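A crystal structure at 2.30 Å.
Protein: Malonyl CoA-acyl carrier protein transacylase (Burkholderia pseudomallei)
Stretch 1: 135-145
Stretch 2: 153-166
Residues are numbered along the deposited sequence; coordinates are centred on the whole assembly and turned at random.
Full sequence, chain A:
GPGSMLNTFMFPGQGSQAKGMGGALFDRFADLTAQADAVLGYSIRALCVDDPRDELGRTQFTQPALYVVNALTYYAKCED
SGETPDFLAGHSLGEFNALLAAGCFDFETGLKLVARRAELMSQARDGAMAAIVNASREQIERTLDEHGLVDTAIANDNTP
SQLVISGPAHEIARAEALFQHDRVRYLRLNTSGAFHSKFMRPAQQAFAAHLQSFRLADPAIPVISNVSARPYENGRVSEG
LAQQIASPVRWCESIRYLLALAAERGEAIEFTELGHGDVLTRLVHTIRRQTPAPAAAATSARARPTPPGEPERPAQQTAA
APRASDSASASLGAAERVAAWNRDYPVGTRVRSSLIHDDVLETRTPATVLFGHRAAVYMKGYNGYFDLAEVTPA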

ATOM      1  N   ALA A 135      -4.253  17.393  11.300  1.00 34.10           N
ATOM      2  CA  ALA A 135      -4.907  17.000  12.528  1.00 32.77           C
ATOM      3  C   ALA A 135      -4.203  15.746  13.065  1.00 32.27           C
ATOM      4  O   ALA A 135      -3.729  14.899  12.299  1.00 31.63           O
ATOM      5  CB  ALA A 135      -6.406  16.755  12.283  1.00 32.10           C
ATOM      6  N   SER A 136      -4.157  15.629  14.362  1.00 31.63           N
ATOM      7  CA  SER A 136      -3.650  14.448  14.966  1.00 32.62           C
ATOM      8  C   SER A 136      -4.736  13.407  14.980  1.00 31.65           C
ATOM      9  O   SER A 136      -5.826  13.694  14.652  1.00 31.74           O
ATOM     10  CB  SER A 136      -3.184  14.750  16.356  1.00 32.62           C
ATOM     11  OG  SER A 136      -4.265  14.981  17.150  1.00 34.79           O
ATOM     12  N   ARG A 137      -4.392  12.197  15.333  1.00 30.76           N
ATOM     13  CA  ARG A 137      -5.345  11.148  15.414  1.00 31.14           C
ATOM     14  C   ARG A 137      -6.452  11.473  16.395  1.00 31.22           C
ATOM     15  O   ARG A 137      -7.576  11.192  16.171  1.00 30.91           O
ATOM     16  CB  ARG A 137      -4.696   9.844  15.812  1.00 30.29           C
ATOM     17  CG  ARG A 137      -5.721   8.851  16.166  1.00 31.53           C
ATOM     18  CD  ARG A 137      -5.196   7.619  16.729  1.00 36.05           C
ATOM     19  NE  ARG A 137      -4.350   6.864  15.831  1.00 37.00           N
ATOM     20  CZ  ARG A 137      -4.748   5.918  14.997  1.00 40.86           C
ATOM     21  NH1 ARG A 137      -5.981   5.589  14.873  1.00 42.17           N
ATOM     22  NH2 ARG A 137      -3.878   5.285  14.290  1.00 41.43           N
ATOM     23  N   GLU A 138      -6.077  12.100  17.478  1.00 31.67           N
ATOM     24  CA  GLU A 138      -6.964  12.451  18.526  1.00 32.52           C
ATOM     25  C   GLU A 138      -7.930  13.558  18.174  1.00 31.00           C
ATOM     26  O   GLU A 138      -9.033  13.519  18.585  1.00 32.34           O
ATOM     27  CB  GLU A 138      -6.168  12.774  19.763  1.00 33.45           C
ATOM     28  CG  GLU A 138      -5.798  11.547  20.539  1.00 37.28           C
ATOM     29  CD  GLU A 138      -4.488  10.920  20.123  1.00 41.39           C
ATOM     30  OE1 GLU A 138      -3.624  11.612  19.581  1.00 42.20           O
ATOM     31  OE2 GLU A 138      -4.324   9.727  20.363  1.00 42.21           O
ATOM     32  N   GLN A 139      -7.502  14.514  17.398  1.00 29.12           N
ATOM     33  CA  GLN A 139      -8.394  15.532  16.926  1.00 28.65           C
ATOM     34  C   GLN A 139      -9.451  14.878  15.995  1.00 28.04           C
ATOM     35  O   GLN A 139     -10.608  15.155  16.052  1.00 26.89           O
ATOM     36  CB  GLN A 139      -7.606  16.670  16.236  1.00 29.70           C
ATOM     37  CG  GLN A 139      -6.607  17.446  17.134  1.00 32.44           C
ATOM     38  CD  GLN A 139      -5.812  18.602  16.484  1.00 36.74           C
ATOM     39  OE1 GLN A 139      -5.491  18.608  15.317  1.00 36.25           O
ATOM     40  NE2 GLN A 139      -5.476  19.571  17.296  1.00 37.16           N
ATOM     41  N   ILE A 140      -9.003  13.973  15.164  1.00 26.34           N
ATOM     42  CA  ILE A 140      -9.798  13.377  14.116  1.00 25.51           C
ATOM     43  C   ILE A 140     -10.879  12.520  14.755  1.00 24.99           C
ATOM     44  O   ILE A 140     -12.068  12.705  14.479  1.00 24.18           O
ATOM     45  CB  ILE A 140      -8.927  12.541  13.126  1.00 25.68           C
ATOM     46  CG1 ILE A 140      -7.986  13.428  12.327  1.00 25.28           C
ATOM     47  CG2 ILE A 140      -9.827  11.648  12.204  1.00 24.10           C
ATOM     48  CD1 ILE A 140      -7.321  12.726  11.109  1.00 27.22           C
ATOM     49  N   GLU A 141     -10.459  11.625  15.647  1.00 25.08           N
ATOM     50  CA  GLU A 141     -11.373  10.712  16.309  1.00 26.09           C
ATOM     51  C   GLU A 141     -12.407  11.417  17.130  1.00 25.83           C
ATOM     52  O   GLU A 141     -13.556  11.012  17.096  1.00 26.44           O
ATOM     53  CB  GLU A 141     -10.636   9.628  17.091  1.00 26.18           C
ATOM     54  CG  GLU A 141      -9.837   8.707  16.153  1.00 28.94           C
ATOM     55  CD  GLU A 141      -8.960   7.693  16.882  1.00 29.57           C
ATOM     56  OE1 GLU A 141      -8.523   7.954  18.023  1.00 30.71           O
ATOM     57  OE2 GLU A 141      -8.705   6.627  16.286  1.00 31.03           O
ATOM     58  N   ARG A 142     -12.027  12.508  17.791  1.00 26.06           N
ATOM     59  CA  ARG A 142     -12.962  13.306  18.611  1.00 26.04           C
ATOM     60  C   ARG A 142     -13.967  13.962  17.689  1.00 25.43           C
ATOM     61  O   ARG A 142     -15.191  13.886  17.901  1.00 26.58           O
ATOM     62  CB  ARG A 142     -12.227  14.409  19.375  1.00 25.79           C
ATOM     63  CG  ARG A 142     -13.031  15.051  20.516  1.00 28.74           C
ATOM     64  CD  ARG A 142     -12.246  16.061  21.419  1.00 32.79           C
ATOM     65  NE  ARG A 142     -11.298  16.892  20.673  1.00 38.75           N
ATOM     66  CZ  ARG A 142     -11.617  17.794  19.731  1.00 44.62           C
ATOM     67  NH1 ARG A 142     -12.889  18.037  19.380  1.00 42.49           N
ATOM     68  NH2 ARG A 142     -10.630  18.460  19.111  1.00 47.88           N
ATOM     69  N   THR A 143     -13.444  14.599  16.651  1.00 24.42           N
ATOM     70  CA  THR A 143     -14.279  15.295  15.711  1.00 23.38           C
ATOM     71  C   THR A 143     -15.297  14.348  15.093  1.00 22.42           C
ATOM     72  O   THR A 143     -16.457  14.670  15.086  1.00 21.83           O
ATOM     73  CB  THR A 143     -13.444  15.930  14.664  1.00 23.46           C
ATOM     74  OG1 THR A 143     -12.676  16.949  15.301  1.00 24.65           O
ATOM     75  CG2 THR A 143     -14.345  16.528  13.562  1.00 22.95           C
ATOM     76  N   LEU A 144     -14.854  13.179  14.636  1.00 21.18           N
ATOM     77  CA  LEU A 144     -15.767  12.153  14.119  1.00 21.36           C
ATOM     78  C   LEU A 144     -16.814  11.768  15.158  1.00 21.44           C
ATOM     79  O   LEU A 144     -17.983  11.681  14.795  1.00 22.11           O
ATOM     80  CB  LEU A 144     -15.035  10.869  13.611  1.00 20.23           C
ATOM     81  CG  LEU A 144     -13.949  11.062  12.542  1.00 19.55           C
ATOM     82  CD1 LEU A 144     -13.102   9.780  12.427  1.00 15.02           C
ATOM     83  CD2 LEU A 144     -14.577  11.452  11.184  1.00 16.36           C
ATOM     84  N   ASP A 145     -16.451  11.530  16.413  1.00 20.26           N
ATOM     85  CA  ASP A 145     -17.440  11.253  17.441  1.00 20.30           C
ATOM     86  C   ASP A 145     -18.450  12.359  17.634  1.00 20.27           C
ATOM     87  O   ASP A 145     -19.592  12.089  17.700  1.00 18.37           O
ATOM     88  CB  ASP A 145     -16.848  10.951  18.832  1.00 21.19           C
ATOM     89  CG  ASP A 145     -15.926   9.764  18.876  1.00 23.81           C
ATOM     90  OD1 ASP A 145     -16.098   8.793  18.215  1.00 24.72           O
ATOM     91  OD2 ASP A 145     -14.997   9.807  19.626  1.00 29.33           O
ATOM     92  N   ALA A 153     -13.554   5.584  10.556  1.00 20.21           N
ATOM     93  CA  ALA A 153     -12.328   5.448  11.359  1.00 18.18           C
ATOM     94  C   ALA A 153     -11.024   5.754  10.597  1.00 18.11           C
ATOM     95  O   ALA A 153     -11.027   5.987   9.385  1.00 18.29           O
ATOM     96  CB  ALA A 153     -12.284   4.001  11.947  1.00 17.59           C
ATOM     97  N   ILE A 154      -9.889   5.717  11.289  1.00 17.19           N
ATOM     98  CA  ILE A 154      -8.650   5.877  10.610  1.00 17.92           C
ATOM     99  C   ILE A 154      -8.296   4.592   9.823  1.00 17.45           C
ATOM    100  O   ILE A 154      -8.301   3.466  10.377  1.00 16.53           O
ATOM    101  CB  ILE A 154      -7.510   6.186  11.570  1.00 18.51           C
ATOM    102  CG1 ILE A 154      -7.932   7.242  12.593  1.00 19.82           C
ATOM    103  CG2 ILE A 154      -6.226   6.527  10.777  1.00 19.64           C
ATOM    104  CD1 ILE A 154      -7.928   8.639  12.108  1.00 20.75           C
ATOM    105  N   ALA A 155      -7.952   4.789   8.558  1.00 16.18           N
ATOM    106  CA  ALA A 155      -7.596   3.681   7.689  1.00 17.88           C
ATOM    107  C   ALA A 155      -6.103   3.594   7.368  1.00 18.15           C
ATOM    108  O   ALA A 155      -5.584   2.488   7.186  1.00 19.37           O
ATOM    109  CB  ALA A 155      -8.400   3.777   6.381  1.00 17.70           C
ATOM    110  N   ASN A 156      -5.459   4.763   7.197  1.00 18.34           N
ATOM    111  CA  ASN A 156      -4.020   4.926   7.016  1.00 18.23           C
ATOM    112  C   ASN A 156      -3.477   5.854   8.083  1.00 18.24           C
ATOM    113  O   ASN A 156      -3.978   6.928   8.255  1.00 18.55           O
ATOM    114  CB  ASN A 156      -3.687   5.637   5.691  1.00 18.93           C
ATOM    115  CG  ASN A 156      -4.004   4.830   4.438  1.00 20.89           C
ATOM    116  OD1 ASN A 156      -4.579   3.719   4.476  1.00 23.35           O
ATOM    117  ND2 ASN A 156      -3.592   5.392   3.281  1.00 23.51           N
ATOM    118  N   ASP A 157      -2.427   5.472   8.791  1.00 18.87           N
ATOM    119  CA  ASP A 157      -1.726   6.457   9.566  1.00 18.32           C
ATOM    120  C   ASP A 157      -0.396   6.640   8.869  1.00 17.40           C
ATOM    121  O   ASP A 157       0.506   5.816   9.017  1.00 14.96           O
ATOM    122  CB  ASP A 157      -1.528   6.004  11.004  1.00 19.17           C
ATOM    123  CG  ASP A 157      -0.600   6.936  11.768  1.00 22.55           C
ATOM    124  OD1 ASP A 157      -0.451   8.146  11.398  1.00 23.51           O
ATOM    125  OD2 ASP A 157       0.022   6.437  12.713  1.00 27.64           O
ATOM    126  N   ASN A 158      -0.306   7.714   8.098  1.00 16.79           N
ATOM    127  CA  ASN A 158       0.777   7.904   7.149  1.00 18.01           C
ATOM    128  C   ASN A 158       1.974   8.717   7.666  1.00 18.47           C
ATOM    129  O   ASN A 158       3.138   8.362   7.415  1.00 18.44           O
ATOM    130  CB  ASN A 158       0.217   8.500   5.844  1.00 17.57           C
ATOM    131  CG  ASN A 158      -0.417   7.452   4.991  1.00 19.53           C
ATOM    132  OD1 ASN A 158      -0.065   6.288   5.100  1.00 22.68           O
ATOM    133  ND2 ASN A 158      -1.383   7.830   4.169  1.00 20.47           N
ATOM    134  N   THR A 159       1.684   9.811   8.344  1.00 18.85           N
ATOM    135  CA  THR A 159       2.700  10.619   9.055  1.00 20.08           C
ATOM    136  C   THR A 159       1.937  11.247  10.184  1.00 21.47           C
ATOM    137  O   THR A 159       0.713  11.229  10.128  1.00 21.43           O
ATOM    138  CB  THR A 159       3.342  11.753   8.190  1.00 19.61           C
ATOM    139  OG1 THR A 159       2.505  12.919   8.213  1.00 18.62           O
ATOM    140  CG2 THR A 159       3.608  11.281   6.728  1.00 17.10           C
ATOM    141  N   PRO A 160       2.579  11.839  11.155  1.00 23.75           N
ATOM    142  CA  PRO A 160       1.821  12.404  12.251  1.00 25.02           C
ATOM    143  C   PRO A 160       0.773  13.438  11.893  1.00 26.43           C
ATOM    144  O   PRO A 160      -0.183  13.582  12.622  1.00 27.60           O
ATOM    145  CB  PRO A 160       2.891  12.939  13.146  1.00 24.93           C
ATOM    146  CG  PRO A 160       4.006  12.058  12.869  1.00 25.67           C
ATOM    147  CD  PRO A 160       4.006  11.870  11.452  1.00 23.33           C
ATOM    148  N   SER A 161       0.923  14.081  10.760  1.00 27.21           N
ATOM    149  CA  SER A 161      -0.024  15.052  10.279  1.00 28.03           C
ATOM    150  C   SER A 161      -0.769  14.617   9.054  1.00 28.26           C
ATOM    151  O   SER A 161      -1.379  15.424   8.419  1.00 28.92           O
ATOM    152  CB  SER A 161       0.678  16.332   9.954  1.00 28.27           C
ATOM    153  OG  SER A 161       1.755  16.077   9.101  1.00 30.05           O
ATOM    154  N   GLN A 162      -0.720  13.342   8.730  1.00 27.74           N
ATOM    155  CA  GLN A 162      -1.364  12.842   7.540  1.00 27.20           C
ATOM    156  C   GLN A 162      -1.968  11.489   7.703  1.00 26.23           C
ATOM    157  O   GLN A 162      -1.290  10.537   7.831  1.00 25.10           O
ATOM    158  CB  GLN A 162      -0.420  12.861   6.362  1.00 27.87           C
ATOM    159  CG  GLN A 162       0.187  14.201   6.086  1.00 32.27           C
ATOM    160  CD  GLN A 162       1.355  14.111   5.181  1.00 36.73           C
ATOM    161  OE1 GLN A 162       2.451  14.412   5.564  1.00 38.22           O
ATOM    162  NE2 GLN A 162       1.125  13.654   3.990  1.00 34.48           N
ATOM    163  N   LEU A 163      -3.276  11.440   7.700  1.00 25.03           N
ATOM    164  CA  LEU A 163      -4.011  10.249   8.004  1.00 23.84           C
ATOM    165  C   LEU A 163      -5.143  10.184   7.048  1.00 23.50           C
ATOM    166  O   LEU A 163      -5.547  11.175   6.542  1.00 23.07           O
ATOM    167  CB  LEU A 163      -4.528  10.262   9.439  1.00 23.57           C
ATOM    168  CG  LEU A 163      -3.543  10.444  10.587  1.00 25.43           C
ATOM    169  CD1 LEU A 163      -3.377  11.795  11.046  1.00 23.23           C
ATOM    170  CD2 LEU A 163      -3.668   9.541  11.738  1.00 23.61           C
ATOM    171  N   VAL A 164      -5.618   8.975   6.804  1.00 23.11           N
ATOM    172  CA  VAL A 164      -6.738   8.696   5.948  1.00 22.07           C
ATOM    173  C   VAL A 164      -7.871   8.042   6.693  1.00 21.54           C
ATOM    174  O   VAL A 164      -7.695   7.156   7.442  1.00 21.74           O
ATOM    175  CB  VAL A 164      -6.337   7.813   4.746  1.00 22.31           C
ATOM    176  CG1 VAL A 164      -7.384   7.771   3.725  1.00 22.30           C
ATOM    177  CG2 VAL A 164      -5.104   8.234   4.188  1.00 20.04           C
ATOM    178  N   ILE A 165      -9.056   8.517   6.432  1.00 21.23           N
ATOM    179  CA  ILE A 165     -10.245   7.989   6.998  1.00 20.49           C
ATOM    180  C   ILE A 165     -11.033   7.266   5.974  1.00 21.12           C
ATOM    181  O   ILE A 165     -10.914   7.503   4.823  1.00 20.96           O
ATOM    182  CB  ILE A 165     -11.158   9.085   7.585  1.00 21.31           C
ATOM    183  CG1 ILE A 165     -11.392  10.171   6.576  1.00 20.51           C
ATOM    184  CG2 ILE A 165     -10.618   9.640   8.870  1.00 18.69           C
ATOM    185  CD1 ILE A 165     -12.162  11.262   7.081  1.00 23.35           C
ATOM    186  N   SER A 166     -11.829   6.342   6.442  1.00 20.64           N
ATOM    187  CA  SER A 166     -12.787   5.691   5.633  1.00 22.00           C
ATOM    188  C   SER A 166     -14.006   5.339   6.402  1.00 21.71           C
ATOM    189  O   SER A 166     -13.972   5.201   7.574  1.00 21.79           O
ATOM    190  CB  SER A 166     -12.192   4.512   4.828  1.00 21.91           C
ATOM    191  OG  SER A 166     -11.738   3.522   5.622  1.00 25.46           O
TER
HETATM  192  O   HOH W   1      -1.316   6.996  15.005  1.00 31.57           O
HETATM  193  O   HOH W   2     -10.217   5.529  13.988  1.00 23.16           O

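The centre of this contact is apolar. Ile 140, whose CA-to-CB bond points toward the second stretch, meets three side chains there: its CG2 lies 3.6 Å from Ile 154 CD1 and 4.0 Å from Ile 165 CG2, while its CD1 lies 4.1 Å from Leu 163 CD1. One turn later in the helix, Leu 144 CD1 extends the same surface, 4.3 Å from Ile 165 CG2. These separations are van der Waals contacts, and the residues involved are buried, as expected for packing that excludes water.

The backbone explains the pattern. Strands 153-159 and 162-166 form a hairpin closed by a type I turn from Thr 159 to Gln 162, with Gln 162 N donating to Thr 159 O at 2.9 Å and Ala 155 N to Val 164 O at 2.6 Å. Helix 137-145 lies across it, its axis 9.1 Å from the first strand at 139° and 10.1 Å from the second at 27°. Alternation along the second strand turns Leu 163 and Ile 165 toward the helix and Val 164 away. Near the turn, Ala 135 O approaches Leu 163 CD1 at 3.4 Å, just before Ser 136 caps the helix by accepting from Gln 139 N through OG at 3.3 Å.

At the polar edge, Arg 137 reaches over the first strand, bringing NH1 to 3.4 Å from Ile 154 CG1. The same NH1 forms a salt bridge with Glu 141 OE2 at 3.2 Å, within the helix. No direct hydrogen bond joins the stretches; water does so twice. Water 1 accepts from Arg 137 NE (3.1 Å) and donates to Asp 157 OD2 (2.7 Å), linking opposite charges whose NH2 and OD2 atoms, 4.4 Å apart, are beyond salt-bridge range. Water 2 accepts from Ile 154 N (2.7 Å) and donates to Glu 141 OE2 (3.0 Å).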